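Local structure of cellulose binding protein (Clavibacter michiganensis, 4JJO) at residues Gly21-Met25 with Asp152-Trp156; Thr109-Lys115 with Pro188-Thr194; Gln140-Leu146 with Pro159-Gln163; Gly165-Val169 with Val180-Met186. The protein is the two-domain expansin module of a longer, probably cellulose-degrading protein, and probably binds cellulose and loosens plant cell walls. All blocks are in the same frame, centred on the assembly; numbering follows the deposited sequence. Where two conformers were deposited one is given.

Contact 1: residues Gly21-Met25 with Asp152-Trp156; sequences GNCSM and DYGYW
Gly-21 enters in an extended conformation with positive phi (77/170) and opens a type I beta turn that runs to Ser-24, closed by Ser-24 N to Gly-21 O at 2.9 Å. Asn-22 (-62/-25, chi1 t) occupies the first corner; its carbonyl O receives a CA-H...O contact from Tyr-153 CA at 3.1 Å. At the second corner, Cys-23 (-76/-6, chi1 m) points its side chain away from the 152-156 loop, into a disulfide with Cys-48. Its CA lies 4.4 Å from that of Gly-154, and Cys-23 O is 3.6 Å from Gly-154 CA. A CB on Gly-154 would clash with this carbonyl, and the backbone angles of 99/5 independently call for glycine. Ser-24 follows in the left-handed region (54/47) with chi1 m, which brings its OG to donate a hydrogen bond of 2.6 Å to Tyr-153 O. Its CB meets the edge of the Tyr-155 ring, 4.0 Å from CE2, whereas the Tyr-153 side chain (chi1 p) ends in a hydrogen bond to Lys-115. Asn-22 to Ser-24 and Asp-152 to Gly-154 lie in loops: this interdomain contact joins the N-terminal double-psi beta-barrel to the C-terminal beta domain, the two-domain architecture characteristic of expansins.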
loop_
_atom_site.group_PDB
_atom_site.type_symbol
_atom_site.label_atom_id
_atom_site.label_comp_id
_atom_site.label_asym_id
_atom_site.label_seq_id
_atom_site.Cartn_x
_atom_site.Cartn_y
_atom_site.Cartn_z
ATOM N N GLY A 21 -4.916 5.333 7.564
ATOM C CA GLY A 21 -5.802 4.510 6.764
ATOM C C GLY A 21 -5.724 3.069 7.223
ATOM O O GLY A 21 -4.866 2.721 8.035
ATOM N N ASN A 22 -6.621 2.228 6.719
ATOM C CA ASN A 22 -6.604 0.817 7.071
ATOM C C ASN A 22 -5.296 0.167 6.626
ATOM O O ASN A 22 -4.868 -0.835 7.197
ATOM C CB ASN A 22 -7.801 0.095 6.453
ATOM C CG ASN A 22 -8.210 -1.133 7.248
ATOM O OD1 ASN A 22 -7.385 -1.776 7.900
ATOM N ND2 ASN A 22 -9.493 -1.456 7.204
ATOM N N CYS A 23 -4.660 0.752 5.616
ATOM C CA CYS A 23 -3.383 0.251 5.110
ATOM C C CYS A 23 -2.204 0.600 6.025
ATOM O O CYS A 23 -1.079 0.159 5.788
ATOM C CB CYS A 23 -3.120 0.798 3.707
ATOM S SG CYS A 23 -4.225 0.159 2.432
ATOM N N SER A 24 -2.464 1.395 7.058
ATOM C CA SER A 24 -1.436 1.779 8.024
ATOM C C SER A 24 -0.201 2.405 7.374
ATOM O O SER A 24 0.932 2.045 7.695
ATOM C CB SER A 24 -1.014 0.569 8.858
ATOM O OG SER A 24 -2.142 -0.064 9.434
ATOM N N MET A 25 -0.423 3.348 6.467
ATOM C CA MET A 25 0.675 4.047 5.819
ATOM C C MET A 25 1.435 4.892 6.838
ATOM O O MET A 25 0.833 5.465 7.747
ATOM C CB MET A 25 0.145 4.937 4.694
ATOM C CG MET A 25 -0.529 4.179 3.559
ATOM S SD MET A 25 0.513 2.888 2.853
ATOM C CE MET A 25 -0.439 2.446 1.399
ATOM N N ASP A 152 -4.803 -7.706 7.467
ATOM C CA ASP A 152 -5.762 -6.861 6.774
ATOM C C ASP A 152 -5.513 -5.381 7.064
ATOM O O ASP A 152 -6.335 -4.536 6.719
ATOM C CB ASP A 152 -7.191 -7.246 7.165
ATOM C CG ASP A 152 -7.510 -6.928 8.613
ATOM O OD1 ASP A 152 -6.593 -6.537 9.365
ATOM O OD2 ASP A 152 -8.687 -7.078 8.998
ATOM N N TYR A 153 -4.383 -5.067 7.694
ATOM C CA TYR A 153 -4.059 -3.674 8.002
ATOM C C TYR A 153 -2.709 -3.208 7.436
ATOM O O TYR A 153 -2.149 -2.208 7.888
ATOM C CB TYR A 153 -4.130 -3.414 9.512
ATOM C CG TYR A 153 -3.181 -4.232 10.353
ATOM C CD1 TYR A 153 -1.857 -3.847 10.519
ATOM C CD2 TYR A 153 -3.617 -5.376 11.004
ATOM C CE1 TYR A 153 -0.988 -4.590 11.299
ATOM C CE2 TYR A 153 -2.758 -6.124 11.787
ATOM C CZ TYR A 153 -1.444 -5.728 11.927
ATOM O OH TYR A 153 -0.581 -6.462 12.705
ATOM N N GLY A 154 -2.192 -3.928 6.444
ATOM C CA GLY A 154 -1.072 -3.440 5.660
ATOM C C GLY A 154 0.298 -3.966 6.046
ATOM O O GLY A 154 1.306 -3.522 5.495
ATOM N N TYR A 155 0.341 -4.904 6.985
ATOM C CA TYR A 155 1.600 -5.516 7.391
ATOM C C TYR A 155 1.632 -7.001 7.051
ATOM O O TYR A 155 0.625 -7.591 6.656
ATOM C CB TYR A 155 1.822 -5.349 8.895
ATOM C CG TYR A 155 2.438 -4.029 9.298
ATOM C CD1 TYR A 155 3.793 -3.938 9.579
ATOM C CD2 TYR A 155 1.664 -2.879 9.405
ATOM C CE1 TYR A 155 4.365 -2.739 9.954
ATOM C CE2 TYR A 155 2.227 -1.675 9.781
ATOM C CZ TYR A 155 3.579 -1.611 10.052
ATOM O OH TYR A 155 4.136 -0.411 10.426
ATOM N N TRP A 156 2.812 -7.587 7.218
ATOM C CA TRP A 156 3.012 -9.019 7.085
ATOM C C TRP A 156 3.622 -9.502 8.390
ATOM O O TRP A 156 4.616 -8.944 8.845
ATOM C CB TRP A 156 3.960 -9.317 5.927
ATOM C CG TRP A 156 3.413 -8.955 4.590
ATOM C CD1 TRP A 156 3.376 -7.712 4.029
ATOM C CD2 TRP A 156 2.827 -9.847 3.635
ATOM N NE1 TRP A 156 2.799 -7.776 2.782
ATOM C CE2 TRP A 156 2.455 -9.074 2.517
ATOM C CE3 TRP A 156 2.582 -11.223 3.616
ATOM C CZ2 TRP A 156 1.853 -9.634 1.391
ATOM C CZ3 TRP A 156 1.984 -11.775 2.500
ATOM C CH2 TRP A 156 1.625 -10.983 1.403
#

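Contact 2: residues Thr109-Lys115 with Pro188-Thr194; sequences TVAIRVK and PGEIQRT
Thr-109 OG1 donates a hydrogen bond of 2.6 Å to Thr-194 O, while Val-110 O accepts two from Thr-194, from N at 3.0 Å and OG1 at 2.9 Å. Ile-112 and Gln-192 form the antiparallel hydrogen-bonded pair, with Ile-112 N to Gln-192 O at 3.0 Å and Gln-192 N to Ile-112 O at 2.8 Å. Gly-189 N reaches Val-114 O at 2.8 Å. A water bridges the two segments, accepting from Val-114 N (2.9 Å) and Gln-192 NE2 (2.9 Å) and donating to Glu-190 O (2.5 Å); Gln-192 NE2 also hydrogen-bonds Arg-185 O. Strands 111-114 and 191-193, their axes approaching to 4.6 Å with 154° between N-to-C directions, thus pair the first and last strands of the expansin C-terminal domain, 191-193 being outermost in its sheet. Ala-111 faces Arg-193 as a non-hydrogen-bonded pair, CA atoms 4.2 Å apart. On that face Ala-111 CB packs against Ile-191 CG2 at 4.0 Å, and Arg-113 CD lies 4.2 Å from Ile-191 CG1. Val-114 CG1 touches Pro-188 CG at 4.4 Å.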
loop_
_atom_site.group_PDB
_atom_site.type_symbol
_atom_site.label_atom_id
_atom_site.label_comp_id
_atom_site.label_asym_id
_atom_site.label_seq_id
_atom_site.Cartn_x
_atom_site.Cartn_y
_atom_site.Cartn_z
ATOM N N THR A 109 12.224 3.692 -4.459
ATOM C CA THR A 109 12.701 2.329 -4.280
ATOM C C THR A 109 11.928 1.655 -3.157
ATOM O O THR A 109 11.256 2.317 -2.365
ATOM C CB THR A 109 14.196 2.301 -3.935
ATOM O OG1 THR A 109 14.416 2.996 -2.700
ATOM C CG2 THR A 109 15.013 2.952 -5.045
ATOM N N VAL A 110 12.030 0.334 -3.097
ATOM C CA VAL A 110 11.362 -0.443 -2.066
ATOM C C VAL A 110 11.908 -0.085 -0.689
ATOM O O VAL A 110 13.105 0.141 -0.523
ATOM C CB VAL A 110 11.555 -1.952 -2.314
ATOM C CG1 VAL A 110 11.025 -2.767 -1.142
ATOM C CG2 VAL A 110 10.873 -2.364 -3.609
ATOM N N ALA A 111 11.014 -0.013 0.291
ATOM C CA ALA A 111 11.416 0.187 1.677
ATOM C C ALA A 111 10.677 -0.793 2.570
ATOM O O ALA A 111 9.625 -1.313 2.203
ATOM C CB ALA A 111 11.147 1.618 2.115
ATOM N N ILE A 112 11.242 -1.041 3.745
ATOM C CA ILE A 112 10.634 -1.930 4.722
ATOM C C ILE A 112 10.525 -1.204 6.050
ATOM O O ILE A 112 11.500 -0.612 6.515
ATOM C CB ILE A 112 11.487 -3.193 4.937
ATOM C CG1 ILE A 112 11.614 -3.995 3.640
ATOM C CG2 ILE A 112 10.904 -4.057 6.049
ATOM C CD1 ILE A 112 10.303 -4.419 3.040
ATOM N N ARG A 113 9.342 -1.238 6.655
ATOM C CA ARG A 113 9.181 -0.741 8.013
ATOM C C ARG A 113 8.795 -1.881 8.938
ATOM O O ARG A 113 7.755 -2.518 8.761
ATOM C CB ARG A 113 8.131 0.371 8.093
ATOM C CG ARG A 113 7.898 0.850 9.522
ATOM C CD ARG A 113 7.081 2.129 9.605
ATOM N NE ARG A 113 5.728 1.968 9.079
ATOM C CZ ARG A 113 4.680 2.691 9.461
ATOM N NH1 ARG A 113 4.810 3.635 10.383
ATOM N NH2 ARG A 113 3.490 2.467 8.920
ATOM N N VAL A 114 9.649 -2.145 9.917
ATOM C CA VAL A 114 9.330 -3.114 10.949
ATOM C C VAL A 114 8.295 -2.487 11.871
ATOM O O VAL A 114 8.435 -1.332 12.271
ATOM C CB VAL A 114 10.573 -3.508 11.763
ATOM C CG1 VAL A 114 10.195 -4.483 12.859
ATOM C CG2 VAL A 114 11.633 -4.109 10.855
ATOM N N LYS A 115 7.252 -3.242 12.196
ATOM C CA LYS A 115 6.191 -2.739 13.052
ATOM C C LYS A 115 6.714 -2.490 14.456
ATOM O O LYS A 115 7.539 -3.252 14.964
ATOM C CB LYS A 115 5.040 -3.740 13.121
ATOM C CG LYS A 115 3.791 -3.169 13.772
ATOM C CD LYS A 115 2.684 -4.196 13.901
ATOM C CE LYS A 115 1.416 -3.536 14.420
ATOM N NZ LYS A 115 0.343 -4.506 14.772
ATOM N N PRO A 188 12.259 -1.438 14.910
ATOM C CA PRO A 188 10.830 -1.118 14.931
ATOM C C PRO A 188 10.549 0.368 14.718
ATOM O O PRO A 188 11.156 1.220 15.371
ATOM C CB PRO A 188 10.402 -1.553 16.334
ATOM C CG PRO A 188 11.376 -2.600 16.711
ATOM C CD PRO A 188 12.675 -2.173 16.116
ATOM N N GLY A 189 9.638 0.664 13.797
ATOM C CA GLY A 189 9.225 2.029 13.531
ATOM C C GLY A 189 10.003 2.721 12.428
ATOM O O GLY A 189 9.529 3.697 11.847
ATOM N N GLU A 190 11.195 2.217 12.132
ATOM C CA GLU A 190 12.066 2.858 11.157
ATOM C C GLU A 190 11.702 2.483 9.729
ATOM O O GLU A 190 11.473 1.315 9.424
ATOM C CB GLU A 190 13.517 2.468 11.417
ATOM C CG GLU A 190 14.511 3.209 10.542
ATOM C CD GLU A 190 15.948 2.920 10.915
ATOM O OE1 GLU A 190 16.188 2.417 12.033
ATOM O OE2 GLU A 190 16.840 3.192 10.086
ATOM N N ILE A 191 11.657 3.483 8.854
ATOM C CA ILE A 191 11.523 3.233 7.426
ATOM C C ILE A 191 12.907 2.965 6.857
ATOM O O ILE A 191 13.726 3.877 6.734
ATOM C CB ILE A 191 10.875 4.418 6.689
ATOM C CG1 ILE A 191 9.460 4.660 7.218
ATOM C CG2 ILE A 191 10.834 4.147 5.192
ATOM C CD1 ILE A 191 8.830 5.949 6.737
ATOM N N GLN A 192 13.159 1.703 6.523
ATOM C CA GLN A 192 14.454 1.285 6.001
ATOM C C GLN A 192 14.415 1.211 4.485
ATOM O O GLN A 192 13.912 0.247 3.909
ATOM C CB GLN A 192 14.851 -0.075 6.573
ATOM C CG GLN A 192 15.118 -0.063 8.066
ATOM C CD GLN A 192 15.588 -1.409 8.578
ATOM O OE1 GLN A 192 16.698 -1.848 8.275
ATOM N NE2 GLN A 192 14.737 -2.078 9.348
ATOM N N ARG A 193 14.958 2.238 3.847
ATOM C CA ARG A 193 14.964 2.327 2.395
ATOM C C ARG A 193 16.045 1.435 1.805
ATOM O O ARG A 193 17.130 1.313 2.369
ATOM C CB ARG A 193 15.179 3.781 1.980
ATOM C CG ARG A 193 14.165 4.705 2.616
ATOM C CD ARG A 193 14.306 6.147 2.202
ATOM N NE ARG A 193 13.053 6.852 2.451
ATOM C CZ ARG A 193 12.703 7.390 3.616
ATOM N NH1 ARG A 193 13.515 7.333 4.664
ATOM N NH2 ARG A 193 11.531 7.996 3.730
ATOM N N THR A 194 15.737 0.802 0.676
ATOM C CA THR A 194 16.703 -0.046 -0.010
ATOM C C THR A 194 16.972 0.474 -1.417
ATOM O O THR A 194 16.368 1.449 -1.861
ATOM C CB THR A 194 16.223 -1.510 -0.119
ATOM O OG1 THR A 194 15.306 -1.646 -1.216
ATOM C CG2 THR A 194 15.559 -1.963 1.171
HETATM O O HOH W 1 6.738 4.331 12.208
HETATM O O HOH W 2 12.254 -0.885 10.369
#

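Contact 3: residues Gln140-Leu146 with Pro159-Gln163; sequences QAGRQWL and PSPIQ
Leu-146 (chi1 t, chi2 p) extends its side chain from strand 144-150 into the curve of the 159-163 loop. Its CD1 lies 4.2 Å from Pro-159 CG and 3.6 Å from Ser-160 OG, while its CD2 approaches Ser-160 O at 3.5 Å, Pro-161 O at 3.8 Å and Ile-162 CG2 at 3.9 Å, so one leucine touches four successive residues. The rest of the contact lies at the hairpin that joins strands 134-141 and 144-150 in the antiparallel sheet of the expansin C-terminal domain. There Ala-141 to Gln-144 form a type II' beta turn, with Gly-142 at 72/-113 and Arg-143 at -121/21, closed by Ala-141 N to Gln-144 O and Gln-144 N to Ala-141 O, both 3.0 Å. Such a two-residue turn is a classic connection between antiparallel strands, and the positive phi favours glycine at its first corner. Gln-163 (chi1 p, chi2 t) accepts on OE1 a hydrogen bond from Gly-142 N at 2.9 Å. Two waters bridge the segments: one donates to Gln-140 O (2.9 Å) and accepts from Gln-163 N (2.8 Å), the other donates to Gly-142 O (2.5 Å) and accepts from Gln-163 NE2 (3.3 Å). With one direct hydrogen bond, two water bridges and a single leucine for apolar filling, the chemistry is that of a solvated surface contact, in which a glutamine side chain satisfies backbone groups at the hairpin tip.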
loop_
_atom_site.group_PDB
_atom_site.type_symbol
_atom_site.label_atom_id
_atom_site.label_comp_id
_atom_site.label_asym_id
_atom_site.label_seq_id
_atom_site.Cartn_x
_atom_site.Cartn_y
_atom_site.Cartn_z
ATOM N N GLN A 140 14.447 -14.876 5.752
ATOM C CA GLN A 140 15.423 -15.952 5.655
ATOM C C GLN A 140 15.620 -16.643 6.997
ATOM O O GLN A 140 15.756 -15.987 8.031
ATOM C CB GLN A 140 16.759 -15.420 5.138
ATOM C CG GLN A 140 17.724 -16.513 4.705
ATOM C CD GLN A 140 18.711 -16.036 3.656
ATOM O OE1 GLN A 140 19.207 -14.911 3.715
ATOM N NE2 GLN A 140 18.993 -16.890 2.682
ATOM N N ALA A 141 15.624 -17.972 6.964
ATOM C CA ALA A 141 15.858 -18.786 8.148
ATOM C C ALA A 141 16.901 -19.838 7.810
ATOM O O ALA A 141 16.570 -20.912 7.308
ATOM C CB ALA A 141 14.571 -19.444 8.597
ATOM N N GLY A 142 18.163 -19.524 8.086
ATOM C CA GLY A 142 19.265 -20.358 7.648
ATOM C C GLY A 142 19.425 -20.201 6.150
ATOM O O GLY A 142 19.790 -19.127 5.669
ATOM N N ARG A 143 19.147 -21.270 5.411
ATOM C CA ARG A 143 19.043 -21.177 3.962
ATOM C C ARG A 143 17.653 -21.617 3.504
ATOM O O ARG A 143 17.454 -21.994 2.349
ATOM C CB ARG A 143 20.154 -21.975 3.271
ATOM C CG ARG A 143 20.250 -23.439 3.662
ATOM C CD ARG A 143 21.289 -24.142 2.798
ATOM N NE ARG A 143 21.132 -25.596 2.800
ATOM C CZ ARG A 143 21.969 -26.459 3.374
ATOM N NH1 ARG A 143 23.057 -26.048 4.016
ATOM N NH2 ARG A 143 21.713 -27.757 3.303
ATOM N N GLN A 144 16.700 -21.567 4.431
ATOM C CA GLN A 144 15.288 -21.728 4.111
ATOM C C GLN A 144 14.605 -20.369 4.143
ATOM O O GLN A 144 15.254 -19.344 4.352
ATOM C CB GLN A 144 14.609 -22.660 5.115
ATOM C CG GLN A 144 14.487 -24.093 4.640
ATOM C CD GLN A 144 15.827 -24.725 4.353
ATOM O OE1 GLN A 144 16.562 -25.091 5.272
ATOM N NE2 GLN A 144 16.156 -24.859 3.072
ATOM N N TRP A 145 13.292 -20.371 3.942
ATOM C CA TRP A 145 12.505 -19.145 3.993
ATOM C C TRP A 145 11.246 -19.339 4.825
ATOM O O TRP A 145 10.499 -20.296 4.628
ATOM C CB TRP A 145 12.130 -18.702 2.580
ATOM C CG TRP A 145 13.309 -18.316 1.760
ATOM C CD1 TRP A 145 13.997 -19.109 0.887
ATOM C CD2 TRP A 145 13.952 -17.037 1.735
ATOM N NE1 TRP A 145 15.031 -18.400 0.319
ATOM C CE2 TRP A 145 15.023 -17.127 0.824
ATOM C CE3 TRP A 145 13.726 -15.827 2.396
ATOM C CZ2 TRP A 145 15.864 -16.050 0.558
ATOM C CZ3 TRP A 145 14.562 -14.761 2.129
ATOM C CH2 TRP A 145 15.616 -14.878 1.220
ATOM N N LEU A 146 11.024 -18.424 5.763
ATOM C CA LEU A 146 9.819 -18.438 6.580
ATOM C C LEU A 146 8.794 -17.485 5.978
ATOM O O LEU A 146 9.056 -16.289 5.856
ATOM C CB LEU A 146 10.143 -18.020 8.014
ATOM C CG LEU A 146 8.970 -18.060 8.994
ATOM C CD1 LEU A 146 8.596 -19.496 9.328
ATOM C CD2 LEU A 146 9.291 -17.278 10.259
ATOM N N PRO A 159 4.505 -16.166 11.627
ATOM C CA PRO A 159 3.743 -17.269 12.219
ATOM C C PRO A 159 4.536 -17.970 13.315
ATOM O O PRO A 159 3.986 -18.775 14.065
ATOM C CB PRO A 159 3.535 -18.215 11.036
ATOM C CG PRO A 159 4.735 -18.000 10.192
ATOM C CD PRO A 159 5.096 -16.543 10.331
ATOM N N SER A 160 5.825 -17.664 13.393
ATOM C CA SER A 160 6.709 -18.275 14.376
ATOM C C SER A 160 7.997 -17.461 14.435
ATOM O O SER A 160 8.240 -16.631 13.559
ATOM C CB SER A 160 6.991 -19.733 14.010
ATOM O OG SER A 160 7.597 -19.843 12.734
ATOM N N PRO A 161 8.818 -17.682 15.474
ATOM C CA PRO A 161 9.995 -16.832 15.689
ATOM C C PRO A 161 10.958 -16.766 14.507
ATOM O O PRO A 161 10.993 -17.663 13.660
ATOM C CB PRO A 161 10.680 -17.486 16.891
ATOM C CG PRO A 161 9.584 -18.150 17.619
ATOM C CD PRO A 161 8.664 -18.671 16.555
ATOM N N ILE A 162 11.734 -15.688 14.468
ATOM C CA ILE A 162 12.756 -15.499 13.450
ATOM C C ILE A 162 14.132 -15.470 14.098
ATOM O O ILE A 162 14.256 -15.311 15.316
ATOM C CB ILE A 162 12.543 -14.199 12.659
ATOM C CG1 ILE A 162 12.442 -13.000 13.607
ATOM C CG2 ILE A 162 11.292 -14.305 11.810
ATOM C CD1 ILE A 162 12.501 -11.660 12.907
ATOM N N GLN A 163 15.163 -15.619 13.276
ATOM C CA GLN A 163 16.528 -15.696 13.772
ATOM C C GLN A 163 17.073 -14.321 14.141
ATOM O O GLN A 163 16.620 -13.296 13.628
ATOM C CB GLN A 163 17.435 -16.364 12.737
ATOM C CG GLN A 163 17.594 -15.591 11.440
ATOM C CD GLN A 163 18.393 -16.361 10.411
ATOM O OE1 GLN A 163 18.178 -17.557 10.211
ATOM N NE2 GLN A 163 19.330 -15.682 9.759
HETATM O O HOH W 3 14.565 -16.223 10.617
HETATM O O HOH W 4 20.540 -17.356 7.243
#

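Contact 4: residues Gly165-Val169 with Val180-Met186; sequences GPLTV and VLPGLRM
Four apolar side chains, Leu-167, Val-169, Leu-181 and Leu-184, line one face of this beta hairpin. Leu-184 (chi1 m, chi2 t) lies against Leu-167 and Val-169, with CB 4.1 Å from Leu-167 CB and CD1 3.5 Å from Val-169 CG2. Beyond Leu-184, Met-186 CE lies 4.2 Å from Leu-167 CD2, and Ile-112 covers Leu-181 and Leu-184. Away from that face, Thr-168 CG2 meets Val-180 CG1 at 3.6 Å, and Pro-166 CB lies 4.2 Å from Gly-183 CA. The axes of strands 167-169 and 180-182 approach to 4.6 Å, with 168° between their N-to-C directions. Val-169 and Leu-181 are an antiparallel hydrogen-bonded pair (Val-169 N to Leu-181 O 3.1 Å, Leu-181 N to Val-169 O 2.8 Å), as are Leu-167 and Leu-184 (Leu-167 N to Leu-184 O 2.7 Å, Leu-184 N to Leu-167 O 3.0 Å). Between them the register slips by one at a G1 beta bulge, where Gly-183, its positive phi (77/12) favouring glycine, and Leu-184 both face Leu-167. A water accepts from Gly-183 N at 3.0 Å and hydrogen-bonds Thr-168 OG1 at 2.8 Å. The chemistry is therefore two-sided: aliphatic toward the domain interior, water-bridged at the bulge.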
loop_
_atom_site.group_PDB
_atom_site.type_symbol
_atom_site.label_atom_id
_atom_site.label_comp_id
_atom_site.label_asym_id
_atom_site.label_seq_id
_atom_site.Cartn_x
_atom_site.Cartn_y
_atom_site.Cartn_z
ATOM N N GLY A 165 20.073 -11.338 14.545
ATOM C CA GLY A 165 20.967 -10.747 13.569
ATOM C C GLY A 165 20.215 -10.077 12.436
ATOM O O GLY A 165 18.994 -9.921 12.500
ATOM N N PRO A 166 20.945 -9.683 11.382
ATOM C CA PRO A 166 20.385 -8.965 10.232
ATOM C C PRO A 166 19.330 -9.788 9.508
ATOM O O PRO A 166 19.518 -10.990 9.316
ATOM C CB PRO A 166 21.600 -8.746 9.320
ATOM C CG PRO A 166 22.798 -9.007 10.168
ATOM C CD PRO A 166 22.370 -9.993 11.196
ATOM N N LEU A 167 18.233 -9.148 9.118
ATOM C CA LEU A 167 17.170 -9.828 8.391
ATOM C C LEU A 167 17.402 -9.771 6.889
ATOM O O LEU A 167 17.834 -8.749 6.352
ATOM C CB LEU A 167 15.809 -9.201 8.700
ATOM C CG LEU A 167 15.151 -9.522 10.041
ATOM C CD1 LEU A 167 16.028 -9.083 11.192
ATOM C CD2 LEU A 167 13.783 -8.856 10.113
ATOM N N THR A 168 17.116 -10.880 6.220
ATOM C CA THR A 168 17.042 -10.900 4.767
ATOM C C THR A 168 15.597 -11.181 4.381
ATOM O O THR A 168 15.024 -12.197 4.777
ATOM C CB THR A 168 17.968 -11.960 4.149
ATOM O OG1 THR A 168 19.332 -11.631 4.436
ATOM C CG2 THR A 168 17.779 -12.013 2.641
ATOM N N VAL A 169 15.007 -10.264 3.623
ATOM C CA VAL A 169 13.595 -10.350 3.284
ATOM C C VAL A 169 13.401 -10.504 1.785
ATOM O O VAL A 169 13.946 -9.734 0.997
ATOM C CB VAL A 169 12.838 -9.092 3.751
ATOM C CG1 VAL A 169 11.370 -9.176 3.355
ATOM C CG2 VAL A 169 12.980 -8.913 5.252
ATOM N N VAL A 180 15.309 -9.391 -3.221
ATOM C CA VAL A 180 15.889 -9.886 -1.981
ATOM C C VAL A 180 16.599 -8.736 -1.287
ATOM O O VAL A 180 17.465 -8.083 -1.873
ATOM C CB VAL A 180 16.873 -11.038 -2.235
ATOM C CG1 VAL A 180 17.585 -11.428 -0.949
ATOM C CG2 VAL A 180 16.136 -12.232 -2.828
ATOM N N LEU A 181 16.226 -8.499 -0.034
ATOM C CA LEU A 181 16.669 -7.322 0.698
ATOM C C LEU A 181 17.496 -7.711 1.917
ATOM O O LEU A 181 16.946 -7.986 2.983
ATOM C CB LEU A 181 15.451 -6.511 1.144
ATOM C CG LEU A 181 14.390 -6.288 0.062
ATOM C CD1 LEU A 181 13.113 -5.735 0.670
ATOM C CD2 LEU A 181 14.911 -5.368 -1.028
ATOM N N PRO A 182 18.828 -7.732 1.763
ATOM C CA PRO A 182 19.731 -8.114 2.853
ATOM C C PRO A 182 20.049 -6.975 3.819
ATOM O O PRO A 182 19.860 -5.801 3.502
ATOM C CB PRO A 182 21.007 -8.509 2.109
ATOM C CG PRO A 182 21.002 -7.646 0.911
ATOM C CD PRO A 182 19.560 -7.514 0.503
ATOM N N GLY A 183 20.533 -7.340 4.999
ATOM C CA GLY A 183 21.108 -6.379 5.920
ATOM C C GLY A 183 20.102 -5.534 6.672
ATOM O O GLY A 183 20.470 -4.550 7.311
ATOM N N LEU A 184 18.831 -5.913 6.605
ATOM C CA LEU A 184 17.792 -5.181 7.311
ATOM C C LEU A 184 17.946 -5.373 8.812
ATOM O O LEU A 184 18.344 -6.440 9.277
ATOM C CB LEU A 184 16.410 -5.644 6.859
ATOM C CG LEU A 184 16.061 -5.340 5.402
ATOM C CD1 LEU A 184 14.711 -5.935 5.055
ATOM C CD2 LEU A 184 16.074 -3.841 5.145
ATOM N N ARG A 185 17.628 -4.328 9.567
ATOM C CA ARG A 185 17.786 -4.359 11.013
ATOM C C ARG A 185 16.450 -4.555 11.709
ATOM O O ARG A 185 15.402 -4.182 11.182
ATOM C CB ARG A 185 18.436 -3.063 11.497
ATOM C CG ARG A 185 19.883 -2.919 11.057
ATOM C CD ARG A 185 20.438 -1.531 11.325
ATOM N NE ARG A 185 19.921 -0.546 10.378
ATOM C CZ ARG A 185 18.928 0.304 10.623
ATOM N NH1 ARG A 185 18.548 1.149 9.677
ATOM N NH2 ARG A 185 18.316 0.326 11.802
ATOM N N MET A 186 16.496 -5.158 12.890
ATOM C CA MET A 186 15.331 -5.224 13.753
ATOM C C MET A 186 15.172 -3.851 14.382
ATOM O O MET A 186 15.555 -3.627 15.532
ATOM C CB MET A 186 15.514 -6.301 14.819
ATOM C CG MET A 186 14.389 -6.377 15.839
ATOM S SD MET A 186 12.760 -6.599 15.099
ATOM C CE MET A 186 13.018 -8.089 14.144
HETATM O O HOH W 5 20.956 -10.103 6.084
#

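Contact 1 spans the two domains; contacts 2, 3 and 4 share the antiparallel sheet of the C-terminal domain. Contacts 3 and 4 sit within the loop closed by contact 2, in series along the chain, and the segments of contact 1 alternate with those of contacts 2 and 3. The centres of contacts 3 and 4 are about 11 Å apart, and they meet where neighbouring strands 134-141 and 167-173 pair. The Arg-185 to Glu-190 salt bridge joins contact 4 to contact 2, about 11 Å away between centres. Contact 2 in turn touches contact 1, about 14 Å away between centres, through Lys-115 and Tyr-153. The closure of the C-terminal domain is thus tied to its junction with the barrel.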